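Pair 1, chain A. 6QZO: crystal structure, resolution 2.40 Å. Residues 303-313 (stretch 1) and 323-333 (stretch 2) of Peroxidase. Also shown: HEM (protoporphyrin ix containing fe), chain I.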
# COMPACT_ATOMS: atom_id res chain seq x y z
N GLU A 303 28.68 15.91 7.92
CA GLU A 303 27.32 15.99 8.52
C GLU A 303 26.25 15.99 7.40
O GLU A 303 25.42 16.91 7.35
CB GLU A 303 27.20 17.24 9.40
CG GLU A 303 28.04 17.16 10.65
CD GLU A 303 27.83 18.33 11.59
OE1 GLU A 303 27.20 19.32 11.15
OE2 GLU A 303 28.26 18.26 12.77
N THR A 304 26.26 14.94 6.58
CA THR A 304 25.36 14.72 5.42
C THR A 304 25.14 13.21 5.29
O THR A 304 25.91 12.43 5.91
CB THR A 304 25.95 15.38 4.17
OG1 THR A 304 24.98 15.35 3.11
CG2 THR A 304 27.22 14.72 3.71
N PHE A 305 24.12 12.79 4.55
CA PHE A 305 23.75 11.37 4.37
C PHE A 305 22.78 11.27 3.19
O PHE A 305 22.15 12.29 2.84
CB PHE A 305 23.15 10.81 5.67
CG PHE A 305 22.28 11.78 6.42
CD1 PHE A 305 20.95 11.98 6.06
CD2 PHE A 305 22.81 12.54 7.45
CE1 PHE A 305 20.17 12.91 6.72
CE2 PHE A 305 22.02 13.47 8.12
CZ PHE A 305 20.70 13.65 7.75
N LEU A 306 22.72 10.09 2.58
CA LEU A 306 21.77 9.78 1.48
C LEU A 306 20.40 9.52 2.09
O LEU A 306 20.18 8.41 2.63
CB LEU A 306 22.27 8.57 0.68
CG LEU A 306 21.44 8.22 -0.55
CD1 LEU A 306 21.35 9.40 -1.52
CD2 LEU A 306 21.98 6.98 -1.23
N ARG A 307 19.51 10.50 2.03
CA ARG A 307 18.09 10.30 2.38
C ARG A 307 17.46 9.51 1.23
O ARG A 307 17.75 9.84 0.06
CB ARG A 307 17.38 11.64 2.62
CG ARG A 307 17.88 12.34 3.86
CD ARG A 307 17.26 13.72 4.00
NE ARG A 307 17.71 14.62 2.95
CZ ARG A 307 16.98 15.52 2.32
NH1 ARG A 307 15.69 15.68 2.59
NH2 ARG A 307 17.53 16.31 1.41
N ARG A 308 16.67 8.50 1.58
CA ARG A 308 15.96 7.64 0.60
C ARG A 308 14.58 7.34 1.18
O ARG A 308 14.27 6.15 1.42
CB ARG A 308 16.81 6.39 0.33
CG ARG A 308 16.58 5.81 -1.06
CD ARG A 308 17.49 4.64 -1.29
NE ARG A 308 17.29 3.96 -2.55
CZ ARG A 308 16.34 3.09 -2.81
NH1 ARG A 308 15.35 2.91 -1.96
NH2 ARG A 308 16.39 2.39 -3.93
N ALA A 309 13.81 8.40 1.44
CA ALA A 309 12.55 8.36 2.22
C ALA A 309 11.36 7.96 1.33
O ALA A 309 11.40 8.14 0.08
CB ALA A 309 12.33 9.69 2.90
N TYR A 310 10.34 7.43 1.98
CA TYR A 310 9.06 6.98 1.38
C TYR A 310 7.91 7.52 2.24
O TYR A 310 8.12 7.74 3.44
CB TYR A 310 9.05 5.45 1.30
CG TYR A 310 9.80 4.89 0.11
CD1 TYR A 310 11.18 4.76 0.12
CD2 TYR A 310 9.12 4.52 -1.03
CE1 TYR A 310 11.86 4.27 -0.99
CE2 TYR A 310 9.78 4.03 -2.13
CZ TYR A 310 11.15 3.89 -2.12
OH TYR A 310 11.76 3.40 -3.23
N ASN A 311 6.75 7.73 1.65
CA ASN A 311 5.50 8.11 2.39
C ASN A 311 4.92 6.86 3.04
O ASN A 311 4.95 5.80 2.40
CB ASN A 311 4.45 8.73 1.46
CG ASN A 311 4.98 9.93 0.72
OD1 ASN A 311 5.66 10.77 1.31
ND2 ASN A 311 4.70 9.99 -0.58
N TYR A 312 4.38 6.99 4.24
CA TYR A 312 3.51 5.94 4.83
C TYR A 312 2.15 6.56 5.13
O TYR A 312 2.06 7.74 5.48
CB TYR A 312 4.18 5.25 6.02
CG TYR A 312 4.13 5.93 7.35
CD1 TYR A 312 3.00 5.85 8.15
CD2 TYR A 312 5.25 6.56 7.87
CE1 TYR A 312 2.96 6.46 9.40
CE2 TYR A 312 5.23 7.15 9.13
CZ TYR A 312 4.08 7.09 9.90
OH TYR A 312 4.06 7.67 11.14
N ASP A 313 1.12 5.76 4.93
CA ASP A 313 -0.30 6.12 5.07
C ASP A 313 -1.03 4.86 5.51
O ASP A 313 -1.20 4.00 4.65
CB ASP A 313 -0.83 6.72 3.77
CG ASP A 313 -2.20 7.35 3.92
OD1 ASP A 313 -2.36 8.08 4.89
OD2 ASP A 313 -3.10 7.10 3.07
N ASP A 323 -3.43 8.24 9.61
CA ASP A 323 -2.14 7.85 10.21
C ASP A 323 -1.11 7.92 9.09
O ASP A 323 -0.88 6.89 8.42
CB ASP A 323 -2.19 6.48 10.90
CG ASP A 323 -0.88 6.08 11.58
OD1 ASP A 323 0.04 6.92 11.63
OD2 ASP A 323 -0.77 4.96 12.07
N SER A 324 -0.58 9.13 8.87
CA SER A 324 0.35 9.45 7.76
C SER A 324 1.69 9.88 8.33
O SER A 324 1.72 10.40 9.48
CB SER A 324 -0.23 10.51 6.87
OG SER A 324 -1.49 10.08 6.37
N GLY A 325 2.76 9.67 7.56
CA GLY A 325 4.10 10.13 7.96
C GLY A 325 5.15 9.81 6.93
O GLY A 325 4.80 9.53 5.77
N LEU A 326 6.41 9.87 7.36
CA LEU A 326 7.61 9.66 6.51
C LEU A 326 8.34 8.41 7.02
O LEU A 326 8.56 8.31 8.26
CB LEU A 326 8.49 10.90 6.61
CG LEU A 326 9.52 11.07 5.48
CD1 LEU A 326 8.83 11.39 4.16
CD2 LEU A 326 10.53 12.15 5.83
N LEU A 327 8.58 7.43 6.13
CA LEU A 327 9.58 6.36 6.35
C LEU A 327 10.92 6.99 6.03
O LEU A 327 11.30 6.99 4.87
CB LEU A 327 9.34 5.17 5.42
CG LEU A 327 8.13 4.30 5.72
CD1 LEU A 327 8.29 2.92 5.09
CD2 LEU A 327 7.89 4.16 7.22
N PHE A 328 11.56 7.55 7.05
CA PHE A 328 12.84 8.28 6.89
C PHE A 328 13.97 7.26 6.96
O PHE A 328 14.37 6.88 8.08
CB PHE A 328 12.95 9.37 7.95
CG PHE A 328 14.00 10.38 7.61
CD1 PHE A 328 13.96 11.07 6.41
CD2 PHE A 328 15.02 10.65 8.50
CE1 PHE A 328 14.90 12.02 6.11
CE2 PHE A 328 15.99 11.59 8.18
CZ PHE A 328 15.93 12.26 6.99
N VAL A 329 14.44 6.83 5.79
CA VAL A 329 15.57 5.86 5.64
C VAL A 329 16.78 6.68 5.18
O VAL A 329 16.65 7.39 4.17
CB VAL A 329 15.22 4.77 4.61
CG1 VAL A 329 16.33 3.73 4.49
CG2 VAL A 329 13.89 4.09 4.93
N THR A 330 17.90 6.61 5.91
CA THR A 330 19.17 7.29 5.52
C THR A 330 20.31 6.27 5.49
O THR A 330 20.28 5.31 6.27
CB THR A 330 19.52 8.46 6.45
OG1 THR A 330 19.96 7.93 7.69
CG2 THR A 330 18.35 9.41 6.68
N TYR A 331 21.26 6.49 4.59
CA TYR A 331 22.51 5.70 4.43
C TYR A 331 23.72 6.64 4.55
O TYR A 331 23.69 7.73 3.95
CB TYR A 331 22.53 4.98 3.10
CG TYR A 331 21.47 3.92 2.95
CD1 TYR A 331 21.63 2.67 3.52
CD2 TYR A 331 20.31 4.17 2.23
CE1 TYR A 331 20.66 1.70 3.39
CE2 TYR A 331 19.33 3.21 2.11
CZ TYR A 331 19.50 1.97 2.69
OH TYR A 331 18.56 1.00 2.53
N GLN A 332 24.73 6.22 5.30
CA GLN A 332 25.97 7.01 5.57
C GLN A 332 27.08 6.06 6.03
O GLN A 332 26.75 4.96 6.53
CB GLN A 332 25.65 8.10 6.61
CG GLN A 332 25.06 7.57 7.91
CD GLN A 332 23.58 7.28 7.82
OE1 GLN A 332 22.78 8.13 7.43
NE2 GLN A 332 23.20 6.08 8.21
N ARG A 333 28.35 6.45 5.86
CA ARG A 333 29.51 5.62 6.29
C ARG A 333 29.40 5.35 7.80
O ARG A 333 29.57 4.20 8.19
CB ARG A 333 30.85 6.29 5.94
CG ARG A 333 32.07 5.42 6.20
CD ARG A 333 33.41 6.13 6.03
NE ARG A 333 33.42 7.59 5.92
CZ ARG A 333 33.52 8.45 6.94
NH1 ARG A 333 33.63 8.03 8.19
NH2 ARG A 333 33.52 9.75 6.69
CHA HEM I . 15.44 18.67 3.89
CHB HEM I . 10.98 17.34 5.12
CHC HEM I . 12.77 14.89 8.88
CHD HEM I . 17.25 15.88 7.41
C1A HEM I . 14.08 18.54 3.92
C2A HEM I . 13.17 19.24 3.08
C3A HEM I . 11.92 18.87 3.44
C4A HEM I . 12.05 17.93 4.48
CMA HEM I . 10.61 19.35 2.85
CAA HEM I . 13.53 20.27 2.01
CBA HEM I . 13.77 19.66 0.63
CGA HEM I . 15.07 18.92 0.63
O1A HEM I . 15.02 17.68 0.90
O2A HEM I . 16.14 19.53 0.39
C1B HEM I . 11.11 16.56 6.26
C2B HEM I . 9.98 16.02 6.93
C3B HEM I . 10.47 15.32 8.01
C4B HEM I . 11.93 15.48 7.95
CMB HEM I . 8.52 16.18 6.51
CAB HEM I . 9.78 14.49 9.02
CBB HEM I . 8.52 14.09 8.91
C1C HEM I . 14.14 14.92 8.81
C2C HEM I . 14.98 14.30 9.74
C3C HEM I . 16.28 14.57 9.36
C4C HEM I . 16.21 15.37 8.15
CMC HEM I . 14.62 13.50 10.95
CAC HEM I . 17.34 13.98 10.22
CBC HEM I . 18.63 14.10 10.03
C1D HEM I . 17.09 16.74 6.31
C2D HEM I . 18.24 17.29 5.56
C3D HEM I . 17.74 18.08 4.60
C4D HEM I . 16.28 18.00 4.76
CMD HEM I . 19.73 17.09 5.80
CAD HEM I . 18.55 18.88 3.56
CBD HEM I . 18.87 20.29 4.10
CGD HEM I . 19.72 21.17 3.18
O1D HEM I . 20.96 21.01 3.12
O2D HEM I . 19.20 22.09 2.49
NA HEM I . 13.37 17.74 4.77
NB HEM I . 12.24 16.22 6.89
NC HEM I . 14.88 15.57 7.87
ND HEM I . 15.95 17.20 5.78
FE HEM I . 14.18 16.80 6.32
O HOH W 1 4.80 11.57 4.19

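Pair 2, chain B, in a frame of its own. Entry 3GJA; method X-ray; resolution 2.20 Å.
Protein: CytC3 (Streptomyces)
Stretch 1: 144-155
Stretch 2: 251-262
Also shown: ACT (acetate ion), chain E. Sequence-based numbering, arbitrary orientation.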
# COMPACT_ATOMS: atom_id res chain seq x y z
N ILE B 144 -1.39 12.38 8.89
CA ILE B 144 -1.72 10.95 8.98
C ILE B 144 -1.67 10.21 7.65
O ILE B 144 -2.27 9.14 7.52
CB ILE B 144 -3.12 10.75 9.57
CG1 ILE B 144 -4.16 11.40 8.66
CG2 ILE B 144 -3.19 11.35 10.97
CD1 ILE B 144 -5.58 11.07 9.01
N GLY B 145 -0.96 10.77 6.67
CA GLY B 145 -0.88 10.12 5.38
C GLY B 145 0.14 9.00 5.30
O GLY B 145 1.02 8.87 6.15
N THR B 146 0.03 8.19 4.25
CA THR B 146 0.94 7.08 4.05
C THR B 146 1.15 6.88 2.55
O THR B 146 0.20 6.84 1.77
CB THR B 146 0.39 5.79 4.68
OG1 THR B 146 1.32 4.71 4.48
CG2 THR B 146 -0.94 5.41 4.03
N ILE B 147 2.41 6.77 2.13
CA ILE B 147 2.73 6.56 0.73
C ILE B 147 2.22 5.18 0.35
O ILE B 147 2.62 4.18 0.95
CB ILE B 147 4.25 6.65 0.49
CG1 ILE B 147 4.71 8.10 0.72
CG2 ILE B 147 4.59 6.20 -0.94
CD1 ILE B 147 4.15 9.08 -0.28
N THR B 148 1.34 5.14 -0.64
CA THR B 148 0.74 3.90 -1.11
C THR B 148 1.32 3.53 -2.47
O THR B 148 1.36 4.36 -3.37
CB THR B 148 -0.80 4.06 -1.24
OG1 THR B 148 -1.34 4.49 0.02
CG2 THR B 148 -1.46 2.75 -1.65
N VAL B 149 1.77 2.29 -2.60
CA VAL B 149 2.31 1.79 -3.86
C VAL B 149 1.30 0.74 -4.34
O VAL B 149 1.22 -0.35 -3.78
CB VAL B 149 3.70 1.14 -3.67
CG1 VAL B 149 4.24 0.65 -5.01
CG2 VAL B 149 4.65 2.14 -3.05
N TRP B 150 0.54 1.09 -5.36
CA TRP B 150 -0.51 0.23 -5.93
C TRP B 150 0.00 -0.50 -7.17
O TRP B 150 0.10 0.10 -8.25
CB TRP B 150 -1.70 1.11 -6.31
CG TRP B 150 -3.05 0.46 -6.35
CD1 TRP B 150 -4.01 0.52 -5.38
CD2 TRP B 150 -3.65 -0.20 -7.48
NE1 TRP B 150 -5.18 -0.05 -5.83
CE2 TRP B 150 -4.99 -0.50 -7.11
CE3 TRP B 150 -3.20 -0.56 -8.75
CZ2 TRP B 150 -5.88 -1.14 -7.98
CZ3 TRP B 150 -4.09 -1.20 -9.62
CH2 TRP B 150 -5.41 -1.48 -9.23
N THR B 151 0.34 -1.78 -7.03
CA THR B 151 0.83 -2.57 -8.15
C THR B 151 -0.31 -3.33 -8.82
O THR B 151 -1.13 -3.96 -8.15
CB THR B 151 1.89 -3.61 -7.69
OG1 THR B 151 2.99 -2.94 -7.06
CG2 THR B 151 2.43 -4.40 -8.89
N ALA B 152 -0.36 -3.27 -10.14
CA ALA B 152 -1.39 -3.98 -10.89
C ALA B 152 -0.92 -5.41 -11.10
O ALA B 152 0.09 -5.65 -11.76
CB ALA B 152 -1.62 -3.29 -12.23
N PHE B 153 -1.63 -6.38 -10.53
CA PHE B 153 -1.27 -7.79 -10.67
C PHE B 153 -1.94 -8.32 -11.92
O PHE B 153 -1.50 -9.30 -12.53
CB PHE B 153 -1.74 -8.58 -9.44
CG PHE B 153 -0.76 -8.56 -8.28
CD1 PHE B 153 0.34 -7.71 -8.29
CD2 PHE B 153 -0.96 -9.38 -7.18
CE1 PHE B 153 1.24 -7.68 -7.22
CE2 PHE B 153 -0.07 -9.36 -6.10
CZ PHE B 153 1.03 -8.52 -6.12
N THR B 154 -3.02 -7.65 -12.28
CA THR B 154 -3.82 -7.95 -13.45
C THR B 154 -3.78 -6.61 -14.19
O THR B 154 -3.33 -5.62 -13.63
CB THR B 154 -5.25 -8.29 -12.98
OG1 THR B 154 -5.52 -9.68 -13.22
CG2 THR B 154 -6.27 -7.43 -13.66
N HIS B 155 -4.22 -6.55 -15.44
CA HIS B 155 -4.18 -5.25 -16.10
C HIS B 155 -5.28 -4.38 -15.47
O HIS B 155 -6.33 -4.87 -15.07
CB HIS B 155 -4.41 -5.37 -17.62
CG HIS B 155 -5.76 -5.88 -18.00
ND1 HIS B 155 -6.34 -5.60 -19.22
CD2 HIS B 155 -6.64 -6.68 -17.34
CE1 HIS B 155 -7.52 -6.20 -19.30
NE2 HIS B 155 -7.72 -6.86 -18.17
N ASP B 251 -13.09 -10.92 -16.70
CA ASP B 251 -12.02 -9.93 -16.67
C ASP B 251 -11.97 -9.19 -15.34
O ASP B 251 -12.48 -8.09 -15.21
CB ASP B 251 -12.20 -8.93 -17.83
CG ASP B 251 -11.22 -7.76 -17.77
OD1 ASP B 251 -10.12 -7.93 -17.22
OD2 ASP B 251 -11.56 -6.67 -18.29
N TYR B 252 -11.35 -9.81 -14.35
CA TYR B 252 -11.25 -9.16 -13.04
C TYR B 252 -9.96 -8.37 -12.96
O TYR B 252 -8.96 -8.72 -13.57
CB TYR B 252 -11.27 -10.19 -11.92
CG TYR B 252 -10.00 -11.00 -11.82
CD1 TYR B 252 -9.81 -12.14 -12.59
CD2 TYR B 252 -8.96 -10.59 -10.97
CE1 TYR B 252 -8.62 -12.87 -12.52
CE2 TYR B 252 -7.77 -11.31 -10.90
CZ TYR B 252 -7.61 -12.45 -11.67
OH TYR B 252 -6.43 -13.15 -11.60
N ARG B 253 -10.00 -7.29 -12.19
CA ARG B 253 -8.83 -6.47 -12.01
C ARG B 253 -8.33 -6.69 -10.59
O ARG B 253 -9.11 -6.67 -9.64
CB ARG B 253 -9.17 -5.00 -12.25
CG ARG B 253 -8.08 -4.06 -11.83
CD ARG B 253 -8.30 -3.60 -10.40
NE ARG B 253 -8.95 -2.30 -10.34
CZ ARG B 253 -9.35 -1.71 -9.22
NH1 ARG B 253 -9.18 -2.32 -8.04
NH2 ARG B 253 -9.88 -0.50 -9.25
N MET B 254 -7.03 -6.93 -10.45
CA MET B 254 -6.46 -7.14 -9.13
C MET B 254 -5.30 -6.22 -8.86
O MET B 254 -4.29 -6.23 -9.57
CB MET B 254 -6.00 -8.59 -8.97
CG MET B 254 -5.53 -8.94 -7.55
SD MET B 254 -6.84 -8.70 -6.31
CE MET B 254 -7.89 -10.10 -6.69
N GLY B 255 -5.45 -5.40 -7.82
CA GLY B 255 -4.39 -4.49 -7.44
C GLY B 255 -3.85 -4.90 -6.08
O GLY B 255 -4.61 -5.33 -5.21
N PHE B 256 -2.54 -4.79 -5.90
CA PHE B 256 -1.93 -5.13 -4.62
C PHE B 256 -1.28 -3.85 -4.10
O PHE B 256 -0.38 -3.31 -4.73
CB PHE B 256 -0.86 -6.22 -4.79
CG PHE B 256 -0.10 -6.52 -3.53
CD1 PHE B 256 -0.76 -7.02 -2.41
CD2 PHE B 256 1.26 -6.23 -3.43
CE1 PHE B 256 -0.08 -7.23 -1.20
CE2 PHE B 256 1.95 -6.44 -2.24
CZ PHE B 256 1.28 -6.94 -1.12
N ALA B 257 -1.76 -3.36 -2.97
CA ALA B 257 -1.23 -2.12 -2.41
C ALA B 257 -0.38 -2.35 -1.17
O ALA B 257 -0.75 -3.11 -0.27
CB ALA B 257 -2.38 -1.15 -2.08
N ALA B 258 0.77 -1.68 -1.14
CA ALA B 258 1.70 -1.74 -0.02
C ALA B 258 1.81 -0.30 0.46
O ALA B 258 2.04 0.61 -0.34
CB ALA B 258 3.05 -2.25 -0.48
N ARG B 259 1.64 -0.09 1.76
CA ARG B 259 1.67 1.26 2.31
C ARG B 259 2.91 1.52 3.18
O ARG B 259 3.26 0.73 4.05
CB ARG B 259 0.36 1.50 3.06
CG ARG B 259 -0.77 0.68 2.45
CD ARG B 259 -2.18 1.11 2.83
NE ARG B 259 -2.55 2.35 2.16
CZ ARG B 259 -3.70 2.57 1.54
NH1 ARG B 259 -4.63 1.62 1.48
NH2 ARG B 259 -3.93 3.75 0.98
N TYR B 260 3.57 2.65 2.91
CA TYR B 260 4.79 3.00 3.62
C TYR B 260 4.73 4.28 4.44
O TYR B 260 3.98 5.20 4.15
CB TYR B 260 5.95 3.11 2.63
CG TYR B 260 6.15 1.86 1.80
CD1 TYR B 260 5.27 1.53 0.77
CD2 TYR B 260 7.21 0.99 2.07
CE1 TYR B 260 5.43 0.37 0.03
CE2 TYR B 260 7.38 -0.17 1.33
CZ TYR B 260 6.49 -0.49 0.31
OH TYR B 260 6.64 -1.65 -0.39
N VAL B 261 5.58 4.31 5.45
CA VAL B 261 5.67 5.44 6.35
C VAL B 261 7.09 5.44 6.94
O VAL B 261 7.67 4.38 7.20
CB VAL B 261 4.60 5.27 7.45
CG1 VAL B 261 5.17 4.52 8.65
CG2 VAL B 261 4.03 6.61 7.83
N PRO B 262 7.69 6.63 7.13
CA PRO B 262 9.04 6.69 7.70
C PRO B 262 9.04 6.23 9.15
O PRO B 262 8.00 6.27 9.81
CB PRO B 262 9.43 8.16 7.53
CG PRO B 262 8.13 8.86 7.61
CD PRO B 262 7.23 7.98 6.76
C ACT E . -8.59 1.07 -4.86
O ACT E . -9.43 0.35 -5.64
OXT ACT E . -7.43 0.76 -4.78
CH3 ACT E . -9.11 2.25 -4.07
O HOH W 2 2.23 -2.73 -4.36

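Antiparallel strands fix the backbone and leave the faces of the sheet to the side chains, and the two pairs considered here illustrate how freely that licence is used. The central 14 residues superpose with an RMSD of 0.6 Å. The strand axes approach to 4.5 Å in both, with N-to-C directions at 146° in pair 1 and 154° in pair 2, and the buried areas, 970 and 1002 Å², are nearly equal.

The common ladder begins where Leu A306 faces Tyr A331 and, at the matched positions, Ile B147 faces Tyr B260. Both are hydrogen-bonded pairs: Leu A306 N to Tyr A331 O is 2.9 Å, whereas Ile B147 N to Tyr B260 O, at 3.0 Å, is weak. Here even the side chains agree, a branched aliphatic residue lying beside a tyrosine, with CB atoms of Leu A306 and Tyr A331 4.3 Å apart and those of Ile B147 and Tyr B260 4.5 Å apart.

One step along, on the other face, the solutions part. Arg A307 and Thr A330 match Thr B148 and Arg B259, so the arginine has changed strands. In pair 1 it reaches the heme, Arg A307 NH1 donating to HEM O1A at 2.7 Å, and its CG lies 4.1 Å from Thr A330 CG2. In pair 2 the arginine turns to the threonine itself: Arg B259 NH2 lies 2.9 Å from Thr B148 OG1, a weak hydrogen bond, with Thr B148 CG2 over one face of the guanidinium.

Arg A308 and Val A329 correspond to Val B149 and Ala B258. Arg A308 N donates to Val A329 O (2.8 Å), as Val B149 N does to Ala B258 O (2.8 Å), but only pair 2 has the return bond, Ala B258 N to Val B149 O at 3.0 Å. Pair 1 lacks a strand assignment at Arg A308 and Ala A309, while the strand of pair 2 runs through.

At the next position bulk is exchanged across the strands. Ala A309 sits beside Phe A328, its CB 4.1 Å from Phe A328 CD1; the match is Trp B150 beside Ala B257, with Trp B150 CD1 4.0 Å from Ala B257 CB. In each pair a large ring lies beside an alanine, but the ring and the alanine are on opposite strands in the two pairs. Phe A328 has the heme over one face; Trp B150 NE1 donates to the acetate OXT at 2.6 Å.

Glycine serves the same end in both, but at different matched positions. Gly A325 CA lies over the Tyr A312 ring, 3.7 Å from its centroid, and Gly B255 CA lies over the six-membered ring of Trp B150, 3.8 Å from its centroid. A CB on either glycine would clash, 2.5 Å from Tyr A312 CE2 or 2.2 Å from Trp B150 CZ2. Gly A325 matches Met B254, and Phe B153, the counterpart of Tyr A312, instead takes Phe B256 CB over its face, 3.5 Å from the ring centroid.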